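Local coordinates for hypoxanthine-guanine phosphoribosyltransferase (HGPRT) (Schistosoma mansoni, PDB 5IPF), which catalyses the transfer of a phosphoribosyl group to hypoxanthine or guanine in purine salvage, forming IMP or GMP, at residues L100-D105 with V214-D219. Residues are numbered along the deposited sequence; the frame is centred on the assembly and turned at random.
Sequences LADLVD and VGYALD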
loop_
_atom_site.group_PDB
_atom_site.type_symbol
_atom_site.label_atom_id
_atom_site.label_comp_id
_atom_site.label_asym_id
_atom_site.label_seq_id
_atom_site.Cartn_x
_atom_site.Cartn_y
_atom_site.Cartn_z
ATOM N N LEU A 100 -3.223 3.138 -15.003
ATOM C CA LEU A 100 -3.754 4.473 -14.750
ATOM C C LEU A 100 -4.044 4.687 -13.270
ATOM O O LEU A 100 -3.778 5.767 -12.733
ATOM C CB LEU A 100 -5.024 4.706 -15.568
ATOM C CG LEU A 100 -5.794 5.960 -15.145
ATOM C CD1 LEU A 100 -5.114 7.221 -15.665
ATOM C CD2 LEU A 100 -7.250 5.898 -15.574
ATOM N N ALA A 101 -4.599 3.678 -12.596
ATOM C CA ALA A 101 -4.952 3.838 -11.189
ATOM C C ALA A 101 -3.710 4.049 -10.333
ATOM O O ALA A 101 -3.632 5.007 -9.552
ATOM C CB ALA A 101 -5.747 2.624 -10.708
ATOM N N ASP A 102 -2.714 3.170 -10.477
ATOM C CA ASP A 102 -1.491 3.328 -9.696
ATOM C C ASP A 102 -0.725 4.582 -10.101
ATOM O O ASP A 102 -0.122 5.246 -9.244
ATOM C CB ASP A 102 -0.613 2.085 -9.842
ATOM C CG ASP A 102 -1.271 0.839 -9.270
ATOM O OD1 ASP A 102 -1.989 0.957 -8.256
ATOM O OD2 ASP A 102 -1.072 -0.258 -9.834
ATOM N N LEU A 103 -0.748 4.932 -11.391
ATOM C CA LEU A 103 -0.076 6.151 -11.833
ATOM C C LEU A 103 -0.718 7.389 -11.219
ATOM O O LEU A 103 -0.017 8.307 -10.780
ATOM C CB LEU A 103 -0.097 6.246 -13.357
ATOM C CG LEU A 103 0.473 7.549 -13.930
ATOM C CD1 LEU A 103 1.973 7.639 -13.682
ATOM C CD2 LEU A 103 0.154 7.684 -15.413
ATOM N N VAL A 104 -2.052 7.438 -11.190
ATOM C CA VAL A 104 -2.748 8.568 -10.579
ATOM C C VAL A 104 -2.470 8.613 -9.083
ATOM O O VAL A 104 -2.316 9.693 -8.496
ATOM C CB VAL A 104 -4.257 8.491 -10.885
ATOM C CG1 VAL A 104 -5.052 9.358 -9.925
ATOM C CG2 VAL A 104 -4.526 8.912 -12.322
ATOM N N ASP A 105 -2.390 7.442 -8.443
ATOM C CA ASP A 105 -1.984 7.374 -7.042
ATOM C C ASP A 105 -0.639 8.062 -6.829
ATOM O O ASP A 105 -0.505 8.964 -5.990
ATOM C CB ASP A 105 -1.920 5.908 -6.597
ATOM C CG ASP A 105 -2.352 5.705 -5.153
ATOM O OD1 ASP A 105 -1.518 5.892 -4.240
ATOM O OD2 ASP A 105 -3.525 5.336 -4.932
ATOM N N VAL A 214 1.163 -10.919 -20.137
ATOM C CA VAL A 214 -0.212 -10.792 -19.662
ATOM C C VAL A 214 -0.182 -10.393 -18.190
ATOM O O VAL A 214 0.871 -10.375 -17.553
ATOM C CB VAL A 214 -1.023 -12.093 -19.842
ATOM C CG1 VAL A 214 -1.152 -12.455 -21.314
ATOM C CG2 VAL A 214 -0.389 -13.236 -19.057
ATOM N N GLY A 215 -1.358 -10.075 -17.653
ATOM C CA GLY A 215 -1.507 -9.687 -16.265
ATOM C C GLY A 215 -1.411 -8.179 -16.072
ATOM O O GLY A 215 -0.860 -7.447 -16.897
ATOM N N TYR A 216 -1.961 -7.711 -14.944
ATOM C CA TYR A 216 -1.997 -6.281 -14.605
ATOM C C TYR A 216 -2.709 -5.479 -15.706
ATOM O O TYR A 216 -2.145 -4.563 -16.309
ATOM C CB TYR A 216 -0.585 -5.745 -14.319
ATOM C CG TYR A 216 -0.543 -4.350 -13.731
ATOM C CD1 TYR A 216 -0.933 -4.113 -12.419
ATOM C CD2 TYR A 216 -0.115 -3.268 -14.493
ATOM C CE1 TYR A 216 -0.908 -2.842 -11.884
ATOM C CE2 TYR A 216 -0.086 -1.991 -13.967
ATOM C CZ TYR A 216 -0.484 -1.784 -12.661
ATOM O OH TYR A 216 -0.460 -0.519 -12.120
ATOM N N ALA A 217 -3.967 -5.858 -15.967
ATOM C CA ALA A 217 -4.875 -5.453 -17.035
ATOM C C ALA A 217 -4.377 -5.823 -18.442
ATOM O O ALA A 217 -5.143 -5.669 -19.393
ATOM C CB ALA A 217 -5.220 -3.950 -17.017
ATOM N N LEU A 218 -3.163 -6.342 -18.618
ATOM C CA LEU A 218 -2.770 -6.822 -19.939
ATOM C C LEU A 218 -3.480 -8.137 -20.225
ATOM O O LEU A 218 -3.549 -9.014 -19.361
ATOM C CB LEU A 218 -1.260 -7.009 -20.041
ATOM C CG LEU A 218 -0.375 -5.830 -19.645
ATOM C CD1 LEU A 218 1.063 -6.049 -20.091
ATOM C CD2 LEU A 218 -0.925 -4.564 -20.231
ATOM N N ASP A 219 -4.000 -8.282 -21.438
ATOM C CA ASP A 219 -4.877 -9.396 -21.750
ATOM C C ASP A 219 -4.354 -10.210 -22.925
ATOM O O ASP A 219 -3.584 -9.726 -23.759
ATOM C CB ASP A 219 -6.290 -8.896 -22.065
ATOM C CG ASP A 219 -6.331 -8.020 -23.299
ATOM O OD1 ASP A 219 -6.038 -6.812 -23.178
ATOM O OD2 ASP A 219 -6.659 -8.540 -24.387
#
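A single side-chain hydrogen bond, from Tyr216 to Asp102, ties the loop after strand 213-214 to helix 97-112 of the phosphoribosyltransferase fold. The backbones stay well apart, with CA of Asp102 and CA of Tyr216 10.8 Å from each other, and the two side chains bridge the gap from opposite directions. Tyr216 sits in a type I' turn running from Gly215 to Leu218, closed by a weak bond from Leu218 N to Gly215 O at 3.1 Å, with Gly215 N returning one to Leu218 O. With CG anti to the backbone N (chi1 -170°), the ring reaches out and sets its hydroxyl at the helix. Asp102 answers with OD2, which lies at the ring edge and in the ring plane; carboxylate and ring are nearly coplanar, 18° apart. Tyr216 OH donates to Asp102 OD2 at a modelled 2.4 Å, a length to be read cautiously at 2.8 Å resolution. Beside the bond, Lys65 and Leu68 of helix 61-81 touch Asp102, while Lys98 and Phe99 of helix 97-112 touch Tyr216. Further along the same loop, Asp219 contacts the bound IMP. Chemically, the phenol hydroxyl donates to a carboxylate that is probably ionised, which probably helps hold the tyrosine ring toward the helix.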